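PDB 6ZHK: adenosylmethionine-8-amino-7-oxononanoate aminotransferase from Methanocaldococcus jannaschii, which probably transfers the amino group of S-adenosylmethionine to 7-keto-8-aminopelargonic acid in biotin biosynthesis, using pyridoxal 5'-phosphate as cofactor. Local coordinates for residues L382-D387 with E407-G412; V231-G236 with I244-G249. All coordinates share one frame; numbering follows the deposited sequence.

Contact 1. Residues L382-D387 with E407-G412; sequences LEHVGD and EPYPYG
The hydroxyl of Tyr409 comes up obliquely to the imidazole of His384, and this one pair of side chains makes up the whole contact between 382-387 and 407-412. The two side chains cross at about a right angle, and the hydroxyl alone does the touching on the tyrosine side. Tyr409 OH lies 3.2 Å from His384 ND1. His384 CG follows at 3.5 Å from Tyr409 OH, so the oxygen sits beside the ND1-CG side of the ring, with CB not much farther off. His384 CG is anti to its own carbonyl carbon and beside its backbone N (chi1 -51°), a setting that leaves the ND1-CG side of the ring next to the phenol oxygen. Glu383 helps to line the ring, its CG lying 3.7 Å above one face and offset toward the rim. The hydroxyl has a clear hydrogen-bond partner elsewhere, the backbone oxygen of Leu466, the C-terminal residue, and the phenol thereby joins the chain end to this corner of the fold. His384 itself sits in a type I turn from Leu382 to Val385, closed by a backbone bond from Val385 N to Leu382 O (3.3 Å). Strand 385-391 starts at the last residue of the turn, Val385, and has a classic beta bulge where Gly386 and Asp387 both face Glu398 of strand 394-399. Tyr409 also packs on Leu399 of that strand, while Leu382 and Val385 rest on helix 447-463; beyond Tyr409 the loop runs on toward helix 415-425, and Tyr411 stacks on Phe327 of the second subunit.

Contact 2. Residues V231-G236 with I244-G249; sequences VILEGG and IPYPDG
Tyr246 lies along the end of strand 228-234 and the turn after it, gripped at both ends. Its OH accepts a bent hydrogen bond from Glu234 N (3.1 Å, 139° at the hydrogen), and its own backbone N donates to Gly236 O at 3.0 Å. Tyr246 CG is anti to its own carbonyl carbon (chi1 -77°), which lays the ring back along the Gly236 backbone toward Glu234 N. Tyr246 CD1 comes 3.3 Å from Gly236 C, while Leu233 CD2 meets the ring edge in plane, 4.0 Å from Tyr246 CE2. An alanine here would remove the phenol, so that Glu234 N would probably lose its acceptor and Leu233 its aromatic neighbour. The backbone that receives the ring is shaped by an inverse gamma turn at Gly235, and Gly236 adopts angles that call for glycine. In the next shell, Arg391 NE also bonds Gly236 O, and the Glu234 carboxylate binds the backbone N of Gly239 and of Tyr155, a predicted substrate-binding residue. The contact thus joins the seven-stranded sheet, through strand 228-234, to short strand 244-245 and helix 250-261, whose N-cap is Gly249, with Tyr246 packed against Val151 of strand 147-151 and Ile251 of the helix.

Overall arrangement
From the N terminus, contact 2 comes first: strand 228-234 of the large sheet leads into the short hairpin of 237-238 and 244-245, and the contact closes that loop before helix 250-261 begins. Contact 1 follows much later, closing the excursion through strands 385-391 and 394-399 ahead of helix 415-425. The two therefore lie in series, neither nested nor crossed. The centres of contacts 1 and 2 are 24 Å apart, and the two do not touch. Strand 385-391 bridges them: it starts in contact 1, while its Arg389 and Arg391 pack on Pro245 of contact 2, linking the three-stranded sheet to the hairpin that follows strand 228-234 of the large one.

Contact 1. Residues L382-D387 with E407-G412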
loop_
_atom_site.group_PDB
_atom_site.type_symbol
_atom_site.label_atom_id
_atom_site.label_comp_id
_atom_site.label_asym_id
_atom_site.label_seq_id
_atom_site.Cartn_x
_atom_site.Cartn_y
_atom_site.Cartn_z
ATOM N N LEU A 382 40.266 8.769 0.451
ATOM C CA LEU A 382 40.354 8.252 -0.914
ATOM C C LEU A 382 40.061 9.363 -1.922
ATOM O O LEU A 382 39.194 10.206 -1.668
ATOM C CB LEU A 382 39.277 7.170 -1.105
ATOM C CG LEU A 382 39.369 5.917 -0.250
ATOM C CD1 LEU A 382 38.142 5.018 -0.503
ATOM C CD2 LEU A 382 40.659 5.144 -0.537
ATOM N N GLU A 383 40.660 9.253 -3.116
ATOM C CA GLU A 383 40.601 10.273 -4.152
ATOM C C GLU A 383 39.169 10.584 -4.603
ATOM O O GLU A 383 38.886 11.726 -4.994
ATOM C CB GLU A 383 41.476 9.850 -5.339
ATOM C CG GLU A 383 41.420 10.795 -6.553
ATOM C CD GLU A 383 42.130 10.348 -7.836
ATOM O OE1 GLU A 383 43.063 9.545 -7.729
ATOM O OE2 GLU A 383 41.735 10.774 -8.960
ATOM N N HIS A 384 38.278 9.579 -4.650
ATOM C CA HIS A 384 36.979 9.855 -5.256
ATOM C C HIS A 384 35.851 9.927 -4.222
ATOM O O HIS A 384 34.695 9.878 -4.602
ATOM C CB HIS A 384 36.641 8.782 -6.292
ATOM C CG HIS A 384 37.746 8.571 -7.265
ATOM N ND1 HIS A 384 38.120 9.559 -8.150
ATOM C CD2 HIS A 384 38.532 7.506 -7.523
ATOM C CE1 HIS A 384 39.123 9.131 -8.890
ATOM N NE2 HIS A 384 39.390 7.874 -8.529
ATOM N N VAL A 385 36.173 10.069 -2.935
ATOM C CA VAL A 385 35.170 10.246 -1.886
ATOM C C VAL A 385 35.031 11.737 -1.588
ATOM O O VAL A 385 35.983 12.365 -1.102
ATOM C CB VAL A 385 35.541 9.439 -0.626
ATOM C CG1 VAL A 385 34.603 9.677 0.545
ATOM C CG2 VAL A 385 35.641 7.931 -0.913
ATOM N N GLY A 386 33.858 12.301 -1.928
ATOM C CA GLY A 386 33.536 13.694 -1.634
ATOM C C GLY A 386 33.060 13.937 -0.204
ATOM O O GLY A 386 33.378 14.966 0.412
ATOM N N ASP A 387 32.291 12.980 0.354
ATOM C CA ASP A 387 31.623 13.215 1.626
ATOM C C ASP A 387 31.220 11.878 2.221
ATOM O O ASP A 387 30.781 10.981 1.494
ATOM C CB ASP A 387 30.422 14.176 1.444
ATOM C CG ASP A 387 29.775 14.702 2.727
ATOM O OD1 ASP A 387 30.527 15.016 3.691
ATOM O OD2 ASP A 387 28.510 14.805 2.746
ATOM N N GLU A 407 32.929 18.142 -8.100
ATOM C CA GLU A 407 32.145 17.903 -9.303
ATOM C C GLU A 407 31.626 16.466 -9.329
ATOM O O GLU A 407 32.393 15.536 -9.145
ATOM C CB GLU A 407 33.017 18.166 -10.527
ATOM C CG GLU A 407 32.533 17.489 -11.791
ATOM C CD GLU A 407 33.576 17.436 -12.886
ATOM O OE1 GLU A 407 34.750 17.624 -12.541
ATOM O OE2 GLU A 407 33.220 17.200 -14.081
ATOM N N PRO A 408 30.310 16.244 -9.566
ATOM C CA PRO A 408 29.766 14.899 -9.752
ATOM C C PRO A 408 30.118 14.132 -11.036
ATOM O O PRO A 408 30.472 14.696 -12.069
ATOM C CB PRO A 408 28.253 15.141 -9.730
ATOM C CG PRO A 408 28.102 16.582 -10.246
ATOM C CD PRO A 408 29.270 17.280 -9.583
ATOM N N TYR A 409 30.000 12.809 -10.954
ATOM C CA TYR A 409 29.924 11.978 -12.133
ATOM C C TYR A 409 28.556 12.191 -12.758
ATOM O O TYR A 409 27.587 12.387 -12.038
ATOM C CB TYR A 409 30.140 10.499 -11.770
ATOM C CG TYR A 409 31.515 10.184 -11.234
ATOM C CD1 TYR A 409 32.579 9.911 -12.090
ATOM C CD2 TYR A 409 31.764 10.242 -9.872
ATOM C CE1 TYR A 409 33.842 9.650 -11.591
ATOM C CE2 TYR A 409 33.016 9.944 -9.362
ATOM C CZ TYR A 409 34.060 9.661 -10.223
ATOM O OH TYR A 409 35.276 9.381 -9.674
ATOM N N PRO A 410 28.466 12.203 -14.105
ATOM C CA PRO A 410 27.180 12.263 -14.799
ATOM C C PRO A 410 26.225 11.155 -14.356
ATOM O O PRO A 410 26.645 10.077 -13.961
ATOM C CB PRO A 410 27.508 12.011 -16.279
ATOM C CG PRO A 410 29.038 11.990 -16.383
ATOM C CD PRO A 410 29.622 12.201 -14.998
ATOM N N TYR A 411 24.925 11.411 -14.428
ATOM C CA TYR A 411 23.963 10.389 -14.018
ATOM C C TYR A 411 24.258 9.077 -14.746
ATOM O O TYR A 411 24.249 8.002 -14.138
ATOM C CB TYR A 411 22.527 10.832 -14.322
ATOM C CG TYR A 411 21.452 9.928 -13.768
ATOM C CD1 TYR A 411 21.330 9.692 -12.408
ATOM C CD2 TYR A 411 20.530 9.315 -14.612
ATOM C CE1 TYR A 411 20.344 8.838 -11.901
ATOM C CE2 TYR A 411 19.519 8.492 -14.120
ATOM C CZ TYR A 411 19.425 8.263 -12.760
ATOM O OH TYR A 411 18.441 7.470 -12.247
ATOM N N GLY A 412 24.517 9.176 -16.054
ATOM C CA GLY A 412 24.594 8.005 -16.911
ATOM C C GLY A 412 25.807 7.137 -16.600
ATOM O O GLY A 412 25.875 6.000 -17.042
#

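Contact 2. Residues V231-G236 with I244-G249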
loop_
_atom_site.group_PDB
_atom_site.type_symbol
_atom_site.label_atom_id
_atom_site.label_comp_id
_atom_site.label_asym_id
_atom_site.label_seq_id
_atom_site.Cartn_x
_atom_site.Cartn_y
_atom_site.Cartn_z
ATOM N N VAL A 231 3.292 20.871 7.489
ATOM C CA VAL A 231 4.708 20.832 7.169
ATOM C C VAL A 231 5.099 19.363 7.349
ATOM O O VAL A 231 4.646 18.744 8.291
ATOM C CB VAL A 231 5.530 21.735 8.109
ATOM C CG1 VAL A 231 7.021 21.368 7.980
ATOM C CG2 VAL A 231 5.259 23.225 7.818
ATOM N N ILE A 232 5.781 18.759 6.386
ATOM C CA ILE A 232 6.174 17.359 6.480
ATOM C C ILE A 232 7.662 17.284 6.169
ATOM O O ILE A 232 8.133 17.988 5.245
ATOM C CB ILE A 232 5.323 16.443 5.583
ATOM C CG1 ILE A 232 5.838 14.992 5.726
ATOM C CG2 ILE A 232 5.399 16.913 4.152
ATOM C CD1 ILE A 232 4.974 13.950 4.972
ATOM N N LEU A 233 8.391 16.530 7.009
ATOM C CA LEU A 233 9.828 16.308 6.867
ATOM C C LEU A 233 10.105 14.853 7.179
ATOM O O LEU A 233 9.340 14.225 7.927
ATOM C CB LEU A 233 10.574 17.163 7.944
ATOM C CG LEU A 233 10.452 18.680 7.748
ATOM C CD1 LEU A 233 11.204 19.437 8.858
ATOM C CD2 LEU A 233 11.026 19.046 6.401
ATOM N N GLU A 234 11.263 14.357 6.722
ATOM C CA GLU A 234 11.769 13.045 7.153
ATOM C C GLU A 234 12.368 13.119 8.572
ATOM O O GLU A 234 12.688 14.196 9.050
ATOM C CB GLU A 234 12.829 12.590 6.138
ATOM C CG GLU A 234 12.202 12.181 4.788
ATOM C CD GLU A 234 13.213 11.916 3.677
ATOM O OE1 GLU A 234 13.837 10.868 3.732
ATOM O OE2 GLU A 234 13.467 12.829 2.843
ATOM N N GLY A 235 12.618 11.963 9.210
ATOM C CA GLY A 235 13.010 11.900 10.622
ATOM C C GLY A 235 14.520 12.111 10.823
ATOM O O GLY A 235 15.232 11.268 11.361
ATOM N N GLY A 236 15.019 13.271 10.394
ATOM C CA GLY A 236 16.340 13.668 10.865
ATOM C C GLY A 236 17.399 13.351 9.833
ATOM O O GLY A 236 18.566 13.767 9.982
ATOM N N ILE A 244 21.413 12.317 3.726
ATOM C CA ILE A 244 21.950 13.558 4.257
ATOM C C ILE A 244 21.244 13.907 5.566
ATOM O O ILE A 244 20.036 14.063 5.601
ATOM C CB ILE A 244 21.752 14.682 3.227
ATOM C CG1 ILE A 244 22.155 14.233 1.814
ATOM C CG2 ILE A 244 22.511 15.914 3.699
ATOM C CD1 ILE A 244 21.747 15.203 0.715
ATOM N N PRO A 245 21.967 14.083 6.690
ATOM C CA PRO A 245 21.319 14.431 7.943
ATOM C C PRO A 245 20.756 15.846 7.804
ATOM O O PRO A 245 21.332 16.711 7.132
ATOM C CB PRO A 245 22.437 14.441 9.015
ATOM C CG PRO A 245 23.723 14.472 8.205
ATOM C CD PRO A 245 23.428 13.970 6.800
ATOM N N TYR A 246 19.650 16.087 8.507
ATOM C CA TYR A 246 19.243 17.444 8.825
ATOM C C TYR A 246 20.198 17.912 9.918
ATOM O O TYR A 246 20.513 17.118 10.802
ATOM C CB TYR A 246 17.887 17.383 9.515
ATOM C CG TYR A 246 16.716 17.144 8.598
ATOM C CD1 TYR A 246 16.582 15.941 7.936
ATOM C CD2 TYR A 246 15.734 18.095 8.424
ATOM C CE1 TYR A 246 15.515 15.697 7.099
ATOM C CE2 TYR A 246 14.632 17.850 7.613
ATOM C CZ TYR A 246 14.556 16.659 6.914
ATOM O OH TYR A 246 13.524 16.364 6.064
ATOM N N PRO A 247 20.660 19.178 9.937
ATOM C CA PRO A 247 21.503 19.640 11.049
ATOM C C PRO A 247 20.799 19.481 12.391
ATOM O O PRO A 247 19.577 19.578 12.468
ATOM C CB PRO A 247 21.674 21.140 10.750
ATOM C CG PRO A 247 21.465 21.267 9.270
ATOM C CD PRO A 247 20.418 20.218 8.934
ATOM N N ASP A 248 21.570 19.330 13.473
ATOM C CA ASP A 248 21.003 19.298 14.816
ATOM C C ASP A 248 20.251 20.609 15.035
ATOM O O ASP A 248 20.690 21.657 14.549
ATOM C CB ASP A 248 22.055 19.002 15.910
ATOM C CG ASP A 248 22.485 17.539 15.965
ATOM O OD1 ASP A 248 21.771 16.685 15.354
ATOM O OD2 ASP A 248 23.505 17.242 16.632
ATOM N N GLY A 249 19.052 20.526 15.666
ATOM C CA GLY A 249 18.247 21.717 15.931
ATOM C C GLY A 249 17.288 22.086 14.792
ATOM O O GLY A 249 16.413 22.921 14.978
#